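Transaminase (Bacillus megaterium, PDB 5G0A) probably transfers amino groups between amines and carbonyl compounds with S selectivity, using pyridoxal-5'-phosphate as its cofactor. Local coordinates at residues D110-A124 against A307-D321. Numbering follows the deposited sequence.
Sequences DWPGKVRFVSTGSEA and AGAVLVSKEIAAFMD. Unlike the reference sequence in segment 307-321: Ala318 (reference Glu). With PLP (pyridoxal-5'-phosphate), chain K.
The indole of Trp111 meets Leu311 and Ser313 at its edge: Leu311 O lies in the ring plane, 3.6 Å from Trp111 CZ3, Ser313 N lies beside the same rim, and Pro112 CG lies over one face, offset toward the rim. A chi1 of 81° brings CH2 against Leu311 CD2; NE1 is hydrogen-bonded to Tyr284 OH. On the Phe117 ring, Val115 CG1 sits over the centre of one face, 3.6 Å above the plane, while Gly308 O approaches the edge. Strands 112-118 and 308-313 run antiparallel at 163°, the former outermost within this chain in the seven-stranded mixed sheet of the large domain of this class-III aminotransferase, a fold-type I PLP enzyme. Gly113 N and Lys114 N both donate to Val312 O, at 2.8 and 3.2 Å, which defines a classic beta bulge. Beyond it, the extended Lys114 chain passes Ala317 CB and delivers NZ to the syn side of Asp321 OD1 at 2.7 Å, a salt bridge; NZ also hydrogen-bonds to Gln28 OE1 and Leu21 O of the second subunit. A methionine here would probably leave the Asp321 carboxylate without its positive mate and those acceptors without this donor. Lys314, bent at chi4 (75°), brings NZ to Asp110 O (2.6 Å) and Pro112 O. Thr120 OG1 caps the helix, accepting from Glu123 N, and is hydrogen-bonded to Glu123 OE2 of the second subunit; Gly121 N donates to phosphate O1P, Ser122 N and OG to O2P.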
loop_
_atom_site.group_PDB
_atom_site.type_symbol
_atom_site.label_atom_id
_atom_site.label_comp_id
_atom_site.label_asym_id
_atom_site.label_seq_id
_atom_site.Cartn_x
_atom_site.Cartn_y
_atom_site.Cartn_z
ATOM N N ASP B 110 -32.247 2.456 -20.047
ATOM C CA ASP B 110 -32.802 2.072 -18.753
ATOM C C ASP B 110 -31.793 1.959 -17.600
ATOM O O ASP B 110 -32.199 1.843 -16.450
ATOM C CB ASP B 110 -33.615 0.770 -18.873
ATOM C CG ASP B 110 -34.944 0.979 -19.579
ATOM O OD1 ASP B 110 -35.324 2.142 -19.811
ATOM O OD2 ASP B 110 -35.620 -0.023 -19.887
ATOM N N TRP B 111 -30.508 2.007 -17.915
ATOM C CA TRP B 111 -29.474 1.862 -16.861
ATOM C C TRP B 111 -29.440 3.024 -15.854
ATOM O O TRP B 111 -29.194 2.785 -14.679
ATOM C CB TRP B 111 -28.084 1.613 -17.453
ATOM C CG TRP B 111 -27.315 2.846 -17.942
ATOM C CD1 TRP B 111 -27.346 3.390 -19.203
ATOM C CD2 TRP B 111 -26.385 3.650 -17.188
ATOM N NE1 TRP B 111 -26.521 4.484 -19.272
ATOM C CE2 TRP B 111 -25.919 4.679 -18.057
ATOM C CE3 TRP B 111 -25.938 3.629 -15.867
ATOM C CZ2 TRP B 111 -25.001 5.661 -17.643
ATOM C CZ3 TRP B 111 -25.006 4.592 -15.454
ATOM C CH2 TRP B 111 -24.551 5.593 -16.338
ATOM N N PRO B 112 -29.747 4.271 -16.289
ATOM C CA PRO B 112 -29.466 5.349 -15.313
ATOM C C PRO B 112 -30.328 5.359 -14.067
ATOM O O PRO B 112 -31.566 5.224 -14.155
ATOM C CB PRO B 112 -29.687 6.636 -16.131
ATOM C CG PRO B 112 -29.511 6.218 -17.549
ATOM C CD PRO B 112 -30.040 4.818 -17.627
ATOM N N GLY B 113 -29.671 5.541 -12.909
ATOM C CA GLY B 113 -30.357 5.561 -11.626
ATOM C C GLY B 113 -30.329 6.903 -10.922
ATOM O O GLY B 113 -31.360 7.587 -10.805
ATOM N N LYS B 114 -29.149 7.267 -10.396
ATOM C CA LYS B 114 -29.010 8.493 -9.625
ATOM C C LYS B 114 -27.672 9.205 -9.911
ATOM O O LYS B 114 -26.708 8.582 -10.298
ATOM C CB LYS B 114 -29.095 8.191 -8.125
ATOM C CG LYS B 114 -30.502 7.962 -7.588
ATOM C CD LYS B 114 -30.481 7.911 -6.074
ATOM C CE LYS B 114 -31.860 8.157 -5.463
ATOM N NZ LYS B 114 -31.684 8.373 -3.998
ATOM N N VAL B 115 -27.661 10.519 -9.712
ATOM C CA VAL B 115 -26.485 11.367 -9.899
ATOM C C VAL B 115 -25.989 11.902 -8.537
ATOM O O VAL B 115 -26.798 12.213 -7.612
ATOM C CB VAL B 115 -26.818 12.591 -10.817
ATOM C CG1 VAL B 115 -25.630 13.537 -10.952
ATOM C CG2 VAL B 115 -27.293 12.162 -12.200
ATOM N N ARG B 116 -24.669 12.035 -8.419
ATOM C CA ARG B 116 -24.065 12.862 -7.357
ATOM C C ARG B 116 -23.252 13.927 -8.045
ATOM O O ARG B 116 -22.348 13.603 -8.822
ATOM C CB ARG B 116 -23.147 12.064 -6.419
ATOM C CG ARG B 116 -22.312 12.971 -5.484
ATOM C CD ARG B 116 -22.011 12.293 -4.145
ATOM N NE ARG B 116 -21.113 13.106 -3.289
ATOM C CZ ARG B 116 -21.518 14.085 -2.487
ATOM N NH1 ARG B 116 -22.806 14.435 -2.447
ATOM N NH2 ARG B 116 -20.620 14.733 -1.758
ATOM N N PHE B 117 -23.572 15.195 -7.779
ATOM C CA PHE B 117 -22.776 16.280 -8.347
ATOM C C PHE B 117 -21.608 16.622 -7.435
ATOM O O PHE B 117 -21.755 16.662 -6.204
ATOM C CB PHE B 117 -23.648 17.524 -8.550
ATOM C CG PHE B 117 -24.666 17.358 -9.643
ATOM C CD1 PHE B 117 -24.265 17.413 -10.966
ATOM C CD2 PHE B 117 -26.022 17.157 -9.340
ATOM C CE1 PHE B 117 -25.186 17.270 -12.007
ATOM C CE2 PHE B 117 -26.955 17.002 -10.361
ATOM C CZ PHE B 117 -26.533 17.066 -11.695
ATOM N N VAL B 118 -20.479 16.897 -8.071
ATOM C CA VAL B 118 -19.276 17.395 -7.411
ATOM C C VAL B 118 -18.731 18.572 -8.212
ATOM O O VAL B 118 -19.434 19.118 -9.065
ATOM C CB VAL B 118 -18.230 16.256 -7.222
ATOM C CG1 VAL B 118 -18.702 15.272 -6.143
ATOM C CG2 VAL B 118 -17.974 15.511 -8.541
ATOM N N SER B 119 -17.485 18.999 -7.955
ATOM C CA SER B 119 -17.031 20.244 -8.616
ATOM C C SER B 119 -16.088 20.061 -9.783
ATOM O O SER B 119 -15.882 21.004 -10.544
ATOM C CB SER B 119 -16.361 21.214 -7.605
ATOM O OG SER B 119 -17.304 21.638 -6.642
ATOM N N THR B 120 -15.488 18.870 -9.913
ATOM C CA THR B 120 -14.494 18.626 -10.945
ATOM C C THR B 120 -14.578 17.194 -11.497
ATOM O O THR B 120 -15.202 16.330 -10.884
ATOM C CB THR B 120 -13.044 18.864 -10.443
ATOM O OG1 THR B 120 -12.666 17.846 -9.494
ATOM C CG2 THR B 120 -12.869 20.258 -9.755
ATOM N N GLY B 121 -13.930 16.962 -12.644
ATOM C CA GLY B 121 -13.909 15.629 -13.240
ATOM C C GLY B 121 -13.148 14.654 -12.350
ATOM O O GLY B 121 -13.561 13.503 -12.201
ATOM N N SER B 122 -12.043 15.118 -11.746
ATOM C CA SER B 122 -11.269 14.247 -10.854
ATOM C C SER B 122 -12.105 13.863 -9.648
ATOM O O SER B 122 -12.090 12.715 -9.239
ATOM C CB SER B 122 -9.973 14.908 -10.377
ATOM O OG SER B 122 -9.070 15.037 -11.458
ATOM N N GLU B 123 -12.824 14.830 -9.078
ATOM C CA GLU B 123 -13.755 14.514 -7.974
ATOM C C GLU B 123 -14.837 13.519 -8.398
ATOM O O GLU B 123 -15.228 12.657 -7.611
ATOM C CB GLU B 123 -14.383 15.776 -7.393
ATOM C CG GLU B 123 -13.392 16.554 -6.501
ATOM C CD GLU B 123 -14.051 17.689 -5.737
ATOM O OE1 GLU B 123 -15.184 18.082 -6.099
ATOM O OE2 GLU B 123 -13.444 18.157 -4.746
ATOM N N ALA B 124 -15.318 13.636 -9.630
ATOM C CA ALA B 124 -16.307 12.667 -10.133
ATOM C C ALA B 124 -15.717 11.259 -10.205
ATOM O O ALA B 124 -16.400 10.269 -9.860
ATOM C CB ALA B 124 -16.821 13.075 -11.516
ATOM N N ALA B 307 -18.073 22.159 -12.332
ATOM C CA ALA B 307 -18.998 21.105 -11.989
ATOM C C ALA B 307 -18.474 19.766 -12.508
ATOM O O ALA B 307 -17.827 19.702 -13.563
ATOM C CB ALA B 307 -20.363 21.366 -12.619
ATOM N N GLY B 308 -18.774 18.708 -11.742
ATOM C CA GLY B 308 -18.526 17.341 -12.180
ATOM C C GLY B 308 -19.696 16.513 -11.683
ATOM O O GLY B 308 -20.539 17.000 -10.914
ATOM N N ALA B 309 -19.790 15.262 -12.132
ATOM C CA ALA B 309 -20.875 14.428 -11.648
ATOM C C ALA B 309 -20.558 12.975 -11.870
ATOM O O ALA B 309 -19.847 12.626 -12.820
ATOM C CB ALA B 309 -22.178 14.743 -12.386
ATOM N N VAL B 310 -21.200 12.146 -11.058
ATOM C CA VAL B 310 -21.198 10.710 -11.329
ATOM C C VAL B 310 -22.642 10.246 -11.462
ATOM O O VAL B 310 -23.515 10.694 -10.717
ATOM C CB VAL B 310 -20.395 9.939 -10.226
ATOM C CG1 VAL B 310 -21.008 10.165 -8.848
ATOM C CG2 VAL B 310 -20.365 8.446 -10.556
ATOM N N LEU B 311 -22.896 9.368 -12.430
ATOM C CA LEU B 311 -24.224 8.792 -12.630
ATOM C C LEU B 311 -24.063 7.277 -12.487
ATOM O O LEU B 311 -23.220 6.683 -13.150
ATOM C CB LEU B 311 -24.747 9.122 -14.023
ATOM C CG LEU B 311 -26.028 8.376 -14.480
ATOM C CD1 LEU B 311 -27.209 8.737 -13.583
ATOM C CD2 LEU B 311 -26.293 8.709 -15.956
ATOM N N VAL B 312 -24.842 6.707 -11.583
ATOM C CA VAL B 312 -24.765 5.275 -11.304
ATOM C C VAL B 312 -26.071 4.608 -11.728
ATOM O O VAL B 312 -27.126 5.261 -11.782
ATOM C CB VAL B 312 -24.520 4.967 -9.802
ATOM C CG1 VAL B 312 -23.272 5.699 -9.276
ATOM C CG2 VAL B 312 -25.744 5.305 -8.932
ATOM N N SER B 313 -25.980 3.312 -12.012
ATOM C CA SER B 313 -27.146 2.497 -12.444
ATOM C C SER B 313 -28.250 2.422 -11.394
ATOM O O SER B 313 -28.028 2.684 -10.214
ATOM C CB SER B 313 -26.679 1.078 -12.811
ATOM O OG SER B 313 -26.240 0.401 -11.642
ATOM N N LYS B 314 -29.444 2.016 -11.819
ATOM C CA LYS B 314 -30.540 1.816 -10.894
ATOM C C LYS B 314 -30.173 0.820 -9.790
ATOM O O LYS B 314 -30.535 1.017 -8.636
ATOM C CB LYS B 314 -31.771 1.312 -11.658
ATOM C CG LYS B 314 -32.330 2.360 -12.600
ATOM C CD LYS B 314 -33.642 1.902 -13.230
ATOM C CE LYS B 314 -34.350 3.073 -13.887
ATOM N NZ LYS B 314 -33.728 3.486 -15.162
ATOM N N GLU B 315 -29.460 -0.245 -10.144
ATOM C CA GLU B 315 -29.125 -1.252 -9.131
ATOM C C GLU B 315 -28.113 -0.700 -8.112
ATOM O O GLU B 315 -28.245 -0.953 -6.929
ATOM C CB GLU B 315 -28.696 -2.602 -9.736
ATOM C CG GLU B 315 -27.310 -2.664 -10.316
ATOM C CD GLU B 315 -26.842 -4.079 -10.667
ATOM O OE1 GLU B 315 -27.560 -5.094 -10.417
ATOM O OE2 GLU B 315 -25.734 -4.161 -11.211
ATOM N N ILE B 316 -27.139 0.064 -8.590
ATOM C CA ILE B 316 -26.172 0.704 -7.675
ATOM C C ILE B 316 -26.853 1.729 -6.768
ATOM O O ILE B 316 -26.655 1.736 -5.545
ATOM C CB ILE B 316 -24.950 1.275 -8.445
ATOM C CG1 ILE B 316 -24.156 0.121 -9.085
ATOM C CG2 ILE B 316 -24.078 2.111 -7.500
ATOM C CD1 ILE B 316 -23.075 0.596 -10.062
ATOM N N ALA B 317 -27.692 2.581 -7.362
ATOM C CA ALA B 317 -28.483 3.542 -6.589
ATOM C C ALA B 317 -29.349 2.890 -5.515
ATOM O O ALA B 317 -29.435 3.379 -4.400
ATOM C CB ALA B 317 -29.334 4.401 -7.513
ATOM N N ALA B 318 -29.987 1.767 -5.849
ATOM C CA ALA B 318 -30.862 1.100 -4.883
ATOM C C ALA B 318 -30.057 0.595 -3.674
ATOM O O ALA B 318 -30.512 0.678 -2.542
ATOM C CB ALA B 318 -31.619 -0.049 -5.559
ATOM N N PHE B 319 -28.835 0.130 -3.934
ATOM C CA PHE B 319 -27.939 -0.325 -2.885
ATOM C C PHE B 319 -27.512 0.851 -2.011
ATOM O O PHE B 319 -27.665 0.817 -0.787
ATOM C CB PHE B 319 -26.715 -1.007 -3.491
ATOM C CG PHE B 319 -25.607 -1.251 -2.494
ATOM C CD1 PHE B 319 -25.625 -2.371 -1.662
ATOM C CD2 PHE B 319 -24.540 -0.350 -2.389
ATOM C CE1 PHE B 319 -24.590 -2.601 -0.762
ATOM C CE2 PHE B 319 -23.507 -0.576 -1.476
ATOM C CZ PHE B 319 -23.533 -1.703 -0.665
ATOM N N MET B 320 -27.010 1.909 -2.644
ATOM C CA MET B 320 -26.567 3.090 -1.874
ATOM C C MET B 320 -27.695 3.668 -1.027
ATOM O O MET B 320 -27.493 4.060 0.131
ATOM C CB MET B 320 -25.960 4.152 -2.806
ATOM C CG MET B 320 -24.674 3.669 -3.484
ATOM S SD MET B 320 -23.258 3.380 -2.387
ATOM C CE MET B 320 -22.865 5.018 -1.748
ATOM N N ASP B 321 -28.904 3.659 -1.584
ATOM C CA ASP B 321 -30.087 4.173 -0.898
ATOM C C ASP B 321 -30.435 3.477 0.418
ATOM O O ASP B 321 -31.142 4.057 1.252
ATOM C CB ASP B 321 -31.308 4.058 -1.816
ATOM C CG ASP B 321 -31.446 5.228 -2.788
ATOM O OD1 ASP B 321 -30.673 6.218 -2.731
ATOM O OD2 ASP B 321 -32.373 5.154 -3.616
HETATM N N1 PLP K . -11.123 12.059 -16.896
HETATM C C2 PLP K . -10.883 12.365 -18.194
HETATM C C2A PLP K . -11.106 11.323 -19.267
HETATM C C3 PLP K . -10.483 13.743 -18.565
HETATM O O3 PLP K . -10.277 14.106 -19.839
HETATM C C4 PLP K . -10.310 14.739 -17.497
HETATM C C4A PLP K . -9.939 16.181 -17.844
HETATM C C5 PLP K . -10.560 14.252 -16.119
HETATM C C6 PLP K . -10.927 12.933 -15.895
HETATM C C5A PLP K . -10.357 15.145 -14.904
HETATM O O4P PLP K . -11.188 16.287 -14.891
HETATM P P PLP K . -10.685 17.562 -14.030
HETATM O O1P PLP K . -11.909 18.433 -14.118
HETATM O O2P PLP K . -10.330 17.119 -12.621
HETATM O O3P PLP K . -9.497 18.110 -14.775
HETATM O O HOH W 1 -35.644 4.028 -17.100
#